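Local coordinates for protein 1-carboxybiuret hydrolase subunit AtzE (Pseudomonas sp., PDB 6C62) that hydrolyses 1-carboxybiuret to urea-1,3-dicarboxylate and ammonia, a step in the bacterial degradation of atrazine, at residues M120-Y125 against Q322-L327; Y200-S205 against V303-E308; G262-N267 against G398-P403; W291-I296 against R354-A359. One frame throughout, in Å; residues are numbered along the deposited sequence.

The four contacts illustrate how one chain ties distant loops and helices together around an amidase core. Contacts 1 and 2 belong to the catalytic side: their centres lie 14 Å apart and they touch, Phe123 O standing 3.5 Å from Phe202 CD1. The side chain of Phe202 comes within about 6 Å of Ser150 and Ser174, which are catalytic by similarity. Contacts 3 and 4, centres 13 Å apart, meet through Trp263 CZ3 and Glu295 CG at 3.5 Å, far from those residues. Contacts 2 and 4 share helix 294-312: contact 4 is made by the turn leading into it and contact 2 lies further along, their centres 20 Å apart.

Contact 1: residues M120-Y125 against Q322-L327; sequences MDEFAY and QDFEPL
Glu122 reaches across to Glu325 with a carboxylate that receives a backbone N-H, a case of one loop holding another by a buried acid. Glu122 CB lies 3.7 Å from Glu325 CB. CG, anti to the backbone N (chi1 173°), passes the same methylene more loosely as the two side chains slide by each other in opposite directions, and the chain continues extended. At the tip, OE1 accepts from Glu325 N at 2.8 Å in a nearly straight bond (170°), the donor coming from above the carboxylate plane. A water donates a second hydrogen bond to OE1, also at 2.8 Å, while OE2 is hydrogen-bonded to His133 NE2. Both oxygens are therefore held, which should fix the rotation of the group.

The acid of Glu325 turns elsewhere. Its chain bends at chi2 (63°), which turns CD away from Glu122; OE2 accepts from Leu327 N through the anti lone pair and is also hydrogen-bonded to Thr132 OG1. A second water joins OE1 of Glu325 to Glu122 N. With Glu122 OE2 and Glu325 OE1 5.9 Å apart, the two like charges are probably eased by these separate sets of donors.

Beside the polar centre, the rings of Phe123 and Phe324 approach obliquely, CE2 to CE2 at 3.9 Å. Phe324 CD2 also lies 3.6 Å from Glu122 OE1, and Phe332 of helix 329-336 touches Phe123. The side chain of Glu122 is about 9 Å from that of Ser150, which places these joined loops in the neighbourhood of the probable Ser-Ser-Lys centre of the amidase family.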
loop_
_atom_site.group_PDB
_atom_site.type_symbol
_atom_site.label_atom_id
_atom_site.label_comp_id
_atom_site.label_asym_id
_atom_site.label_seq_id
_atom_site.Cartn_x
_atom_site.Cartn_y
_atom_site.Cartn_z
ATOM N N MET A 120 17.177 21.047 -10.325
ATOM C CA MET A 120 17.118 19.713 -9.796
ATOM C C MET A 120 17.384 18.701 -10.888
ATOM O O MET A 120 17.244 18.996 -12.063
ATOM C CB MET A 120 15.769 19.455 -9.121
ATOM C CG MET A 120 14.548 19.684 -10.043
ATOM S SD MET A 120 12.971 19.124 -9.361
ATOM C CE MET A 120 13.000 17.346 -9.535
ATOM N N ASP A 121 17.765 17.480 -10.514
ATOM C CA ASP A 121 17.797 16.392 -11.495
ATOM C C ASP A 121 16.390 16.165 -11.990
ATOM O O ASP A 121 15.420 16.239 -11.204
ATOM C CB ASP A 121 18.313 15.080 -10.944
ATOM C CG ASP A 121 19.833 15.097 -10.706
ATOM O OD1 ASP A 121 20.652 15.128 -11.685
ATOM O OD2 ASP A 121 20.223 15.098 -9.517
ATOM N N GLU A 122 16.268 15.886 -13.280
ATOM C CA GLU A 122 14.930 15.727 -13.895
ATOM C C GLU A 122 14.100 14.685 -13.179
ATOM O O GLU A 122 14.521 13.579 -13.002
ATOM C CB GLU A 122 15.039 15.350 -15.371
ATOM C CG GLU A 122 13.671 15.031 -15.936
ATOM C CD GLU A 122 13.678 14.609 -17.386
ATOM O OE1 GLU A 122 13.777 13.349 -17.603
ATOM O OE2 GLU A 122 13.490 15.495 -18.277
ATOM N N PHE A 123 12.899 15.082 -12.776
ATOM C CA PHE A 123 11.940 14.218 -12.135
ATOM C C PHE A 123 12.440 13.603 -10.861
ATOM O O PHE A 123 11.905 12.601 -10.403
ATOM C CB PHE A 123 11.356 13.167 -13.137
ATOM C CG PHE A 123 10.467 13.751 -14.206
ATOM C CD1 PHE A 123 9.538 14.718 -13.931
ATOM C CD2 PHE A 123 10.553 13.308 -15.524
ATOM C CE1 PHE A 123 8.708 15.212 -14.943
ATOM C CE2 PHE A 123 9.738 13.782 -16.506
ATOM C CZ PHE A 123 8.802 14.747 -16.219
ATOM N N ALA A 124 13.474 14.227 -10.280
ATOM C CA ALA A 124 14.051 13.867 -8.998
ATOM C C ALA A 124 14.866 12.571 -9.018
ATOM O O ALA A 124 15.264 12.156 -7.960
ATOM C CB ALA A 124 12.976 13.796 -7.911
ATOM N N TYR A 125 15.157 11.961 -10.159
ATOM C CA TYR A 125 15.909 10.686 -10.183
ATOM C C TYR A 125 17.394 10.933 -10.436
ATOM O O TYR A 125 17.831 11.028 -11.588
ATOM C CB TYR A 125 15.360 9.747 -11.264
ATOM C CG TYR A 125 15.614 8.231 -11.088
ATOM C CD1 TYR A 125 16.225 7.688 -9.951
ATOM C CD2 TYR A 125 15.161 7.334 -12.049
ATOM C CE1 TYR A 125 16.415 6.330 -9.813
ATOM C CE2 TYR A 125 15.296 5.928 -11.877
ATOM C CZ TYR A 125 15.928 5.438 -10.752
ATOM O OH TYR A 125 16.140 4.073 -10.590
ATOM N N GLN A 322 12.421 10.466 -26.124
ATOM C CA GLN A 322 13.536 11.343 -26.497
ATOM C C GLN A 322 13.544 12.696 -25.778
ATOM O O GLN A 322 14.570 13.407 -25.774
ATOM C CB GLN A 322 13.544 11.569 -28.033
ATOM C CG GLN A 322 12.462 12.512 -28.530
ATOM C CD GLN A 322 11.069 11.918 -28.705
ATOM O OE1 GLN A 322 10.778 10.727 -28.445
ATOM N NE2 GLN A 322 10.185 12.752 -29.136
ATOM N N ASP A 323 12.410 13.076 -25.199
ATOM C CA ASP A 323 12.313 14.300 -24.404
ATOM C C ASP A 323 12.696 14.181 -22.950
ATOM O O ASP A 323 12.768 15.207 -22.269
ATOM C CB ASP A 323 10.922 14.832 -24.532
ATOM C CG ASP A 323 10.601 15.357 -25.958
ATOM O OD1 ASP A 323 11.528 15.565 -26.775
ATOM O OD2 ASP A 323 9.420 15.576 -26.232
ATOM N N PHE A 324 13.012 12.967 -22.478
ATOM C CA PHE A 324 13.535 12.811 -21.123
ATOM C C PHE A 324 15.028 13.167 -21.059
ATOM O O PHE A 324 15.719 13.190 -22.077
ATOM C CB PHE A 324 13.328 11.358 -20.623
ATOM C CG PHE A 324 11.917 11.014 -20.253
ATOM C CD1 PHE A 324 10.935 10.861 -21.216
ATOM C CD2 PHE A 324 11.554 10.880 -18.902
ATOM C CE1 PHE A 324 9.654 10.515 -20.856
ATOM C CE2 PHE A 324 10.273 10.511 -18.568
ATOM C CZ PHE A 324 9.329 10.343 -19.511
ATOM N N GLU A 325 15.511 13.343 -19.831
ATOM C CA GLU A 325 16.934 13.413 -19.471
ATOM C C GLU A 325 17.648 12.139 -19.924
ATOM O O GLU A 325 17.349 11.049 -19.426
ATOM C CB GLU A 325 17.031 13.575 -17.943
ATOM C CG GLU A 325 18.389 13.321 -17.307
ATOM C CD GLU A 325 19.427 14.311 -17.807
ATOM O OE1 GLU A 325 19.342 15.472 -17.362
ATOM O OE2 GLU A 325 20.269 13.901 -18.653
ATOM N N PRO A 326 18.578 12.262 -20.893
ATOM C CA PRO A 326 19.281 11.008 -21.378
ATOM C C PRO A 326 20.057 10.271 -20.306
ATOM O O PRO A 326 20.204 9.075 -20.401
ATOM C CB PRO A 326 20.164 11.516 -22.542
ATOM C CG PRO A 326 19.388 12.712 -23.037
ATOM C CD PRO A 326 18.905 13.413 -21.755
ATOM N N LEU A 327 20.491 10.945 -19.235
ATOM C CA LEU A 327 21.185 10.234 -18.128
ATOM C C LEU A 327 20.313 9.399 -17.235
ATOM O O LEU A 327 20.820 8.665 -16.421
ATOM C CB LEU A 327 21.949 11.232 -17.254
ATOM C CG LEU A 327 23.119 11.927 -18.036
ATOM C CD1 LEU A 327 23.815 12.982 -17.166
ATOM C CD2 LEU A 327 24.141 10.889 -18.581
HETATM O O HOH W 1 18.674 15.513 -14.679
HETATM O O HOH W 2 14.767 10.750 -17.297
#

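Contact 2: residues Y200-S205 against V303-E308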
loop_
_atom_site.group_PDB
_atom_site.type_symbol
_atom_site.label_atom_id
_atom_site.label_comp_id
_atom_site.label_asym_id
_atom_site.label_seq_id
_atom_site.Cartn_x
_atom_site.Cartn_y
_atom_site.Cartn_z
ATOM N N TYR A 200 5.313 18.048 -7.267
ATOM C CA TYR A 200 5.397 17.020 -8.316
ATOM C C TYR A 200 6.081 15.761 -7.721
ATOM O O TYR A 200 7.228 15.834 -7.237
ATOM C CB TYR A 200 6.147 17.587 -9.543
ATOM C CG TYR A 200 5.933 16.709 -10.758
ATOM C CD1 TYR A 200 6.649 15.543 -10.913
ATOM C CD2 TYR A 200 4.966 17.012 -11.686
ATOM C CE1 TYR A 200 6.402 14.712 -11.994
ATOM C CE2 TYR A 200 4.689 16.182 -12.775
ATOM C CZ TYR A 200 5.421 15.046 -12.943
ATOM O OH TYR A 200 5.192 14.217 -14.066
ATOM N N PRO A 201 5.409 14.630 -7.728
ATOM C CA PRO A 201 5.939 13.453 -7.053
ATOM C C PRO A 201 6.948 12.612 -7.844
ATOM O O PRO A 201 7.196 12.833 -9.059
ATOM C CB PRO A 201 4.694 12.626 -6.792
ATOM C CG PRO A 201 3.842 12.912 -7.943
ATOM C CD PRO A 201 4.116 14.343 -8.343
ATOM N N PHE A 202 7.605 11.737 -7.112
ATOM C CA PHE A 202 8.601 10.823 -7.701
ATOM C C PHE A 202 8.181 9.422 -7.278
ATOM O O PHE A 202 7.755 8.624 -8.122
ATOM C CB PHE A 202 10.005 11.262 -7.254
ATOM C CG PHE A 202 11.130 10.321 -7.607
ATOM C CD1 PHE A 202 11.131 9.601 -8.842
ATOM C CD2 PHE A 202 12.204 10.180 -6.740
ATOM C CE1 PHE A 202 12.165 8.745 -9.168
ATOM C CE2 PHE A 202 13.286 9.302 -7.065
ATOM C CZ PHE A 202 13.251 8.599 -8.282
ATOM N N VAL A 203 8.279 9.125 -5.998
ATOM C CA VAL A 203 7.906 7.794 -5.429
ATOM C C VAL A 203 6.891 8.067 -4.328
ATOM O O VAL A 203 7.231 8.519 -3.241
ATOM C CB VAL A 203 9.141 7.076 -4.870
ATOM C CG1 VAL A 203 8.812 5.680 -4.321
ATOM C CG2 VAL A 203 10.256 7.035 -5.896
ATOM N N HIS A 204 5.634 7.791 -4.592
ATOM C CA HIS A 204 4.583 8.031 -3.607
ATOM C C HIS A 204 4.884 7.332 -2.255
ATOM O O HIS A 204 4.621 7.877 -1.173
ATOM C CB HIS A 204 3.234 7.506 -4.164
ATOM C CG HIS A 204 2.739 8.223 -5.369
ATOM N ND1 HIS A 204 2.124 7.568 -6.429
ATOM C CD2 HIS A 204 2.683 9.553 -5.642
ATOM C CE1 HIS A 204 1.734 8.493 -7.308
ATOM N NE2 HIS A 204 2.078 9.698 -6.857
ATOM N N SER A 205 5.441 6.133 -2.327
ATOM C CA SER A 205 5.730 5.352 -1.119
ATOM C C SER A 205 6.936 5.867 -0.285
ATOM O O SER A 205 7.172 5.377 0.841
ATOM C CB SER A 205 6.020 3.876 -1.496
ATOM O OG SER A 205 4.879 3.131 -1.922
ATOM N N VAL A 303 14.375 -0.877 -5.571
ATOM C CA VAL A 303 13.358 -1.571 -6.347
ATOM C C VAL A 303 12.059 -0.807 -6.420
ATOM O O VAL A 303 11.523 -0.632 -7.511
ATOM C CB VAL A 303 13.187 -3.043 -5.817
ATOM C CG1 VAL A 303 11.936 -3.678 -6.373
ATOM C CG2 VAL A 303 14.386 -3.895 -6.228
ATOM N N ILE A 304 11.559 -0.365 -5.303
ATOM C CA ILE A 304 10.297 0.379 -5.237
ATOM C C ILE A 304 10.405 1.717 -5.967
ATOM O O ILE A 304 9.527 2.119 -6.640
ATOM C CB ILE A 304 9.899 0.566 -3.763
ATOM C CG1 ILE A 304 9.388 -0.792 -3.253
ATOM C CG2 ILE A 304 8.821 1.619 -3.545
ATOM C CD1 ILE A 304 9.300 -0.909 -1.733
ATOM N N THR A 305 11.530 2.371 -5.809
ATOM C CA THR A 305 11.796 3.675 -6.425
ATOM C C THR A 305 11.724 3.558 -7.938
ATOM O O THR A 305 11.062 4.353 -8.580
ATOM C CB THR A 305 13.167 4.218 -5.986
ATOM O OG1 THR A 305 13.079 4.606 -4.592
ATOM C CG2 THR A 305 13.585 5.380 -6.833
ATOM N N ALA A 306 12.451 2.591 -8.488
ATOM C CA ALA A 306 12.535 2.479 -9.932
ATOM C C ALA A 306 11.172 2.149 -10.555
ATOM O O ALA A 306 10.829 2.675 -11.566
ATOM C CB ALA A 306 13.561 1.431 -10.324
ATOM N N SER A 307 10.442 1.203 -9.966
ATOM C CA SER A 307 9.138 0.862 -10.524
ATOM C C SER A 307 8.090 1.983 -10.345
ATOM O O SER A 307 7.357 2.269 -11.309
ATOM C CB SER A 307 8.653 -0.449 -9.938
ATOM O OG SER A 307 9.410 -1.472 -10.559
ATOM N N GLU A 308 7.983 2.537 -9.148
ATOM C CA GLU A 308 6.974 3.554 -8.919
ATOM C C GLU A 308 7.334 4.843 -9.729
ATOM O O GLU A 308 6.478 5.402 -10.339
ATOM C CB GLU A 308 6.837 3.925 -7.444
ATOM C CG GLU A 308 6.091 2.935 -6.619
ATOM C CD GLU A 308 5.718 3.376 -5.173
ATOM O OE1 GLU A 308 5.628 4.582 -4.851
ATOM O OE2 GLU A 308 5.444 2.451 -4.317
#
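The ring of Phe202 carries Val203 CG2 over the centre of one face, 3.7 Å above the plane, while Thr305 CG2 comes obliquely to its CZ at 3.5 Å. Tyr125 meets the same ring, their planes at about 50°. Val203 CG2 thus sits between aromatic ring and helix, since it also touches Thr305 CA at 3.7 Å. The other methyl of Val203, CG1, stands anti to the backbone N and faces the second flat group, the carboxylate of Glu308, with OE1 3.4 Å away.

That carboxylate illustrates two-point recognition of a loop. OE1 accepts from Ser205 N at 3.0 Å (161°), and OE2 accepts from the hydroxyl Ser205 OG at 2.6 Å. Both bonds use syn lone pairs and both donors come from Ser205, which should hold the group against turning. Tyr343 OH of helix 340-360 adds a further bond to OE2, a combination that would probably stabilise the negative charge in buried surroundings. Ile304 CG2 packs alongside, 4.1 Å from Ser205 CB.

On the loop side, Asp207 receives the backbone N-H groups of Phe202 and Val203. Leu344 of the second subunit packs on Glu308, so the contact also borders a subunit interface. Phe202 brings the contact close to the probable catalytic site: its side chain lies about 6 Å from those of Ser150 and Ser174, the pair that, by similarity, works with Lys74 in the Ser-Ser-Lys triad of amidases.

Contact 3: residues G262-N267 against G398-P403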
loop_
_atom_site.group_PDB
_atom_site.type_symbol
_atom_site.label_atom_id
_atom_site.label_comp_id
_atom_site.label_asym_id
_atom_site.label_seq_id
_atom_site.Cartn_x
_atom_site.Cartn_y
_atom_site.Cartn_z
ATOM N N GLY A 262 29.220 -1.576 10.263
ATOM C CA GLY A 262 28.965 -2.469 9.127
ATOM C C GLY A 262 28.816 -1.726 7.810
ATOM O O GLY A 262 29.767 -1.080 7.386
ATOM N N TRP A 263 27.624 -1.788 7.205
ATOM C CA TRP A 263 27.331 -1.110 5.928
ATOM C C TRP A 263 27.787 0.358 5.944
ATOM O O TRP A 263 28.352 0.858 4.969
ATOM C CB TRP A 263 25.810 -1.145 5.668
ATOM C CG TRP A 263 25.357 -0.355 4.492
ATOM C CD1 TRP A 263 24.838 0.904 4.512
ATOM C CD2 TRP A 263 25.361 -0.764 3.133
ATOM N NE1 TRP A 263 24.533 1.310 3.231
ATOM C CE2 TRP A 263 24.849 0.301 2.369
ATOM C CE3 TRP A 263 25.759 -1.917 2.485
ATOM C CZ2 TRP A 263 24.724 0.232 0.971
ATOM C CZ3 TRP A 263 25.613 -1.992 1.104
ATOM C CH2 TRP A 263 25.134 -0.914 0.361
ATOM N N PHE A 264 27.536 1.027 7.057
ATOM C CA PHE A 264 27.808 2.444 7.199
ATOM C C PHE A 264 29.299 2.794 7.453
ATOM O O PHE A 264 29.687 3.993 7.379
ATOM C CB PHE A 264 26.927 3.028 8.276
ATOM C CG PHE A 264 25.477 2.985 7.941
ATOM C CD1 PHE A 264 24.896 4.017 7.198
ATOM C CD2 PHE A 264 24.692 1.896 8.298
ATOM C CE1 PHE A 264 23.550 3.956 6.880
ATOM C CE2 PHE A 264 23.343 1.838 7.968
ATOM C CZ PHE A 264 22.792 2.877 7.272
ATOM N N ARG A 265 30.110 1.775 7.715
ATOM C CA ARG A 265 31.579 1.922 7.701
ATOM C C ARG A 265 32.210 1.449 6.405
ATOM O O ARG A 265 33.091 2.148 5.816
ATOM C CB ARG A 265 32.170 1.160 8.871
ATOM C CG ARG A 265 33.651 1.467 9.028
ATOM C CD ARG A 265 34.155 1.003 10.373
ATOM N NE ARG A 265 35.618 1.113 10.467
ATOM C CZ ARG A 265 36.273 2.262 10.677
ATOM N NH1 ARG A 265 35.633 3.448 10.806
ATOM N NH2 ARG A 265 37.595 2.222 10.795
ATOM N N ASP A 266 31.777 0.280 5.941
ATOM C CA ASP A 266 32.250 -0.323 4.686
ATOM C C ASP A 266 32.035 0.586 3.462
ATOM O O ASP A 266 32.822 0.517 2.507
ATOM C CB ASP A 266 31.473 -1.596 4.362
ATOM C CG ASP A 266 31.676 -2.740 5.389
ATOM O OD1 ASP A 266 32.548 -2.639 6.297
ATOM O OD2 ASP A 266 30.842 -3.713 5.323
ATOM N N ASN A 267 30.942 1.379 3.449
ATOM C CA ASN A 267 30.666 2.269 2.339
ATOM C C ASN A 267 31.056 3.744 2.625
ATOM O O ASN A 267 30.595 4.667 1.952
ATOM C CB ASN A 267 29.214 2.131 1.923
ATOM C CG ASN A 267 28.901 0.743 1.407
ATOM O OD1 ASN A 267 29.234 0.398 0.284
ATOM N ND2 ASN A 267 28.282 -0.074 2.237
ATOM N N GLY A 398 24.167 7.967 -2.890
ATOM C CA GLY A 398 23.116 7.653 -1.876
ATOM C C GLY A 398 23.252 6.353 -1.113
ATOM O O GLY A 398 22.323 5.908 -0.438
ATOM N N LEU A 399 24.402 5.709 -1.221
ATOM C CA LEU A 399 24.619 4.430 -0.522
ATOM C C LEU A 399 24.277 4.449 0.998
ATOM O O LEU A 399 23.773 3.465 1.544
ATOM C CB LEU A 399 26.109 4.001 -0.708
ATOM C CG LEU A 399 26.500 3.355 -2.048
ATOM C CD1 LEU A 399 28.016 3.232 -2.156
ATOM C CD2 LEU A 399 25.880 1.991 -2.276
ATOM N N LEU A 400 24.643 5.531 1.667
ATOM C CA LEU A 400 24.478 5.703 3.100
ATOM C C LEU A 400 23.124 6.333 3.507
ATOM O O LEU A 400 22.686 6.193 4.647
ATOM C CB LEU A 400 25.590 6.560 3.646
ATOM C CG LEU A 400 26.994 5.996 3.344
ATOM C CD1 LEU A 400 28.101 6.975 3.732
ATOM C CD2 LEU A 400 27.171 4.659 4.052
ATOM N N THR A 401 22.473 7.009 2.574
ATOM C CA THR A 401 21.197 7.680 2.839
ATOM C C THR A 401 20.002 6.739 2.616
ATOM O O THR A 401 19.000 6.791 3.349
ATOM C CB THR A 401 21.026 8.939 1.962
ATOM O OG1 THR A 401 21.338 8.646 0.598
ATOM C CG2 THR A 401 21.932 9.992 2.411
ATOM N N GLN A 402 20.104 5.918 1.587
ATOM C CA GLN A 402 18.989 5.137 1.081
ATOM C C GLN A 402 18.354 4.148 2.088
ATOM O O GLN A 402 17.144 4.060 2.151
ATOM C CB GLN A 402 19.381 4.451 -0.248
ATOM C CG GLN A 402 18.194 3.882 -1.011
ATOM C CD GLN A 402 18.412 3.736 -2.509
ATOM O OE1 GLN A 402 19.548 3.694 -2.960
ATOM N NE2 GLN A 402 17.339 3.771 -3.302
ATOM N N PRO A 403 19.152 3.474 2.917
ATOM C CA PRO A 403 18.518 2.565 3.929
ATOM C C PRO A 403 17.678 3.315 4.973
ATOM O O PRO A 403 16.703 2.773 5.481
ATOM C CB PRO A 403 19.733 1.924 4.627
ATOM C CG PRO A 403 20.912 2.102 3.667
ATOM C CD PRO A 403 20.624 3.389 2.949
#
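Trp263 and Leu399 meet at the tight part of this contact, where the indole NE1 donates to Leu399 O at 2.8 Å. The oxygen lies in the indole plane, but the N-H reaches it from above the carbonyl plane and the bond is bent (147°). Around it the packing is close: Leu399 CD2 is 3.9 Å from Trp263 CZ2, and Pro403 CG is 3.7 Å from NE1. Phe264 adds a second ring, with Trp263 CD1 over the centre of one face and Leu400 O at its edge, 3.3 Å from CE1. An alanine in place of Trp263 would probably leave Leu399 O without this donor and open a gap beside Pro403 and Phe264. The short helix 263-266 follows strand 257-260 of the central sheet, whereas helix 402-407 leads into strand 411-416, so the contact joins two connections between strands of the amidase core. Asn267 belongs to the packed part too: its ND2 lies over one face of the indole, near CD2, and bonds Trp263 O at 2.9 Å, whereas its own carbonyl O, buried against Leu400 CD1 at 3.8 Å, has no polar partner in the model. Toward solvent the grip slackens. Arg265 points away and, like Asp266, is exposed.

Contact 4: residues W291-I296 against R354-A359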
loop_
_atom_site.group_PDB
_atom_site.type_symbol
_atom_site.label_atom_id
_atom_site.label_comp_id
_atom_site.label_asym_id
_atom_site.label_seq_id
_atom_site.Cartn_x
_atom_site.Cartn_y
_atom_site.Cartn_z
ATOM N N TRP A 291 22.828 -1.454 12.147
ATOM C CA TRP A 291 21.491 -1.153 11.630
ATOM C C TRP A 291 20.972 -2.468 11.040
ATOM O O TRP A 291 21.728 -3.193 10.374
ATOM C CB TRP A 291 21.617 -0.075 10.571
ATOM C CG TRP A 291 20.323 0.435 9.987
ATOM C CD1 TRP A 291 19.683 -0.078 8.921
ATOM C CD2 TRP A 291 19.594 1.576 10.379
ATOM N NE1 TRP A 291 18.590 0.665 8.629
ATOM C CE2 TRP A 291 18.498 1.683 9.522
ATOM C CE3 TRP A 291 19.755 2.524 11.376
ATOM C CZ2 TRP A 291 17.576 2.688 9.611
ATOM C CZ3 TRP A 291 18.810 3.539 11.495
ATOM C CH2 TRP A 291 17.726 3.620 10.611
ATOM N N PRO A 292 19.716 -2.832 11.318
ATOM C CA PRO A 292 19.228 -4.099 10.746
ATOM C C PRO A 292 19.118 -4.119 9.183
ATOM O O PRO A 292 18.518 -3.212 8.578
ATOM C CB PRO A 292 17.844 -4.225 11.400
ATOM C CG PRO A 292 17.385 -2.798 11.499
ATOM C CD PRO A 292 18.635 -2.133 12.031
ATOM N N ASP A 293 19.684 -5.132 8.559
ATOM C CA ASP A 293 19.487 -5.419 7.151
ATOM C C ASP A 293 19.726 -4.202 6.253
ATOM O O ASP A 293 18.940 -3.947 5.333
ATOM C CB ASP A 293 18.042 -5.905 6.899
ATOM C CG ASP A 293 17.715 -7.228 7.588
ATOM O OD1 ASP A 293 18.643 -8.031 7.823
ATOM O OD2 ASP A 293 16.518 -7.466 7.889
ATOM N N ALA A 294 20.801 -3.475 6.468
ATOM C CA ALA A 294 20.943 -2.139 5.804
ATOM C C ALA A 294 21.062 -2.281 4.291
ATOM O O ALA A 294 20.421 -1.533 3.550
ATOM C CB ALA A 294 22.136 -1.395 6.353
ATOM N N GLU A 295 21.864 -3.237 3.841
ATOM C CA GLU A 295 22.066 -3.419 2.435
ATOM C C GLU A 295 20.741 -3.864 1.736
ATOM O O GLU A 295 20.496 -3.497 0.589
ATOM C CB GLU A 295 23.141 -4.465 2.163
ATOM C CG GLU A 295 23.410 -4.668 0.686
ATOM C CD GLU A 295 24.603 -5.579 0.380
ATOM O OE1 GLU A 295 24.978 -6.412 1.249
ATOM O OE2 GLU A 295 25.136 -5.440 -0.752
ATOM N N ILE A 296 19.925 -4.642 2.429
ATOM C CA ILE A 296 18.652 -5.132 1.870
ATOM C C ILE A 296 17.645 -3.989 1.910
ATOM O O ILE A 296 16.798 -3.882 1.013
ATOM C CB ILE A 296 18.054 -6.323 2.670
ATOM C CG1 ILE A 296 19.079 -7.425 2.926
ATOM C CG2 ILE A 296 16.813 -6.891 1.996
ATOM C CD1 ILE A 296 19.792 -7.918 1.756
ATOM N N ARG A 354 10.462 -2.120 8.931
ATOM C CA ARG A 354 9.851 -1.135 9.845
ATOM C C ARG A 354 9.874 -1.686 11.284
ATOM O O ARG A 354 10.339 -0.993 12.201
ATOM C CB ARG A 354 8.402 -0.817 9.448
ATOM C CG ARG A 354 7.654 0.111 10.382
ATOM C CD ARG A 354 6.296 0.515 9.796
ATOM N NE ARG A 354 5.438 -0.614 9.557
ATOM C CZ ARG A 354 4.483 -0.648 8.630
ATOM N NH1 ARG A 354 4.188 0.423 7.916
ATOM N NH2 ARG A 354 3.756 -1.760 8.439
ATOM N N ASP A 355 9.440 -2.928 11.449
ATOM C CA ASP A 355 9.454 -3.555 12.780
ATOM C C ASP A 355 10.885 -3.568 13.376
ATOM O O ASP A 355 11.046 -3.233 14.551
ATOM C CB ASP A 355 8.854 -4.968 12.773
ATOM C CG ASP A 355 7.332 -4.994 12.544
ATOM O OD1 ASP A 355 6.635 -3.954 12.769
ATOM O OD2 ASP A 355 6.793 -6.094 12.143
ATOM N N LYS A 356 11.888 -3.930 12.573
ATOM C CA LYS A 356 13.270 -4.044 13.079
ATOM C C LYS A 356 13.888 -2.689 13.395
ATOM O O LYS A 356 14.618 -2.522 14.362
ATOM C CB LYS A 356 14.160 -4.781 12.086
ATOM C CG LYS A 356 13.812 -6.269 11.899
ATOM C CD LYS A 356 14.789 -6.896 10.944
ATOM C CE LYS A 356 14.592 -8.382 10.883
ATOM N NZ LYS A 356 15.800 -8.949 10.219
ATOM N N VAL A 357 13.622 -1.688 12.552
ATOM C CA VAL A 357 14.099 -0.352 12.814
ATOM C C VAL A 357 13.442 0.268 14.064
ATOM O O VAL A 357 14.146 0.871 14.907
ATOM C CB VAL A 357 14.002 0.562 11.552
ATOM C CG1 VAL A 357 14.345 1.998 11.888
ATOM C CG2 VAL A 357 14.955 0.043 10.480
ATOM N N ASN A 358 12.127 0.189 14.185
ATOM C CA ASN A 358 11.450 0.668 15.412
ATOM C C ASN A 358 11.964 -0.055 16.680
ATOM O O ASN A 358 12.094 0.567 17.735
ATOM C CB ASN A 358 9.915 0.567 15.285
ATOM C CG ASN A 358 9.348 1.634 14.333
ATOM O OD1 ASN A 358 9.806 2.771 14.320
ATOM N ND2 ASN A 358 8.317 1.283 13.584
ATOM N N ALA A 359 12.280 -1.331 16.561
ATOM C CA ALA A 359 12.841 -2.091 17.675
ATOM C C ALA A 359 14.249 -1.629 18.039
ATOM O O ALA A 359 14.566 -1.486 19.227
ATOM C CB ALA A 359 12.805 -3.608 17.421
#
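Asp293 OD2 and Lys356 NZ form a salt bridge of 2.9 Å, the polar rim of a contact whose inner part is apolar. The ammonium meets the carboxylate on the syn side, 28° out of its plane. Lys356 reaches it with CG anti to the carbonyl carbon (chi1 -67°) and the rest of the chain extended, crossing the aspartate at about a right angle; its CD already passes 3.6 Å from OD2. An alanine in place of Asp293 would probably leave the ammonium of Lys356 without its mate and its exposed arm free to swing.

Closer to the backbone, the same lysine serves as an apolar surface: its CB lies 3.8 Å from both CB and CG of Pro292, the two side chains sliding past each other in opposite directions. Val357 takes over on the inner side. Its CG2 touches Pro292 CG at 3.9 Å and Trp291 CZ2 at 3.8 Å, while CG1 lies against the indole at CH2. The proline also covers one face of Trp291, with CD 3.6 Å above the plane and displaced toward the rim. The indole nitrogen is satisfied by Tyr353 OH, one turn earlier on the helix of Val357.

Arg354 and Asn358 of this helix are engaged by chains of another protein, so it serves the assembly as well as its own fold. Far from the annotated catalytic residues, the turn Trp291-Asp293 that leads into helix 294-312 packs on the C-terminal part of helix 340-360, a loop-on-helix contact.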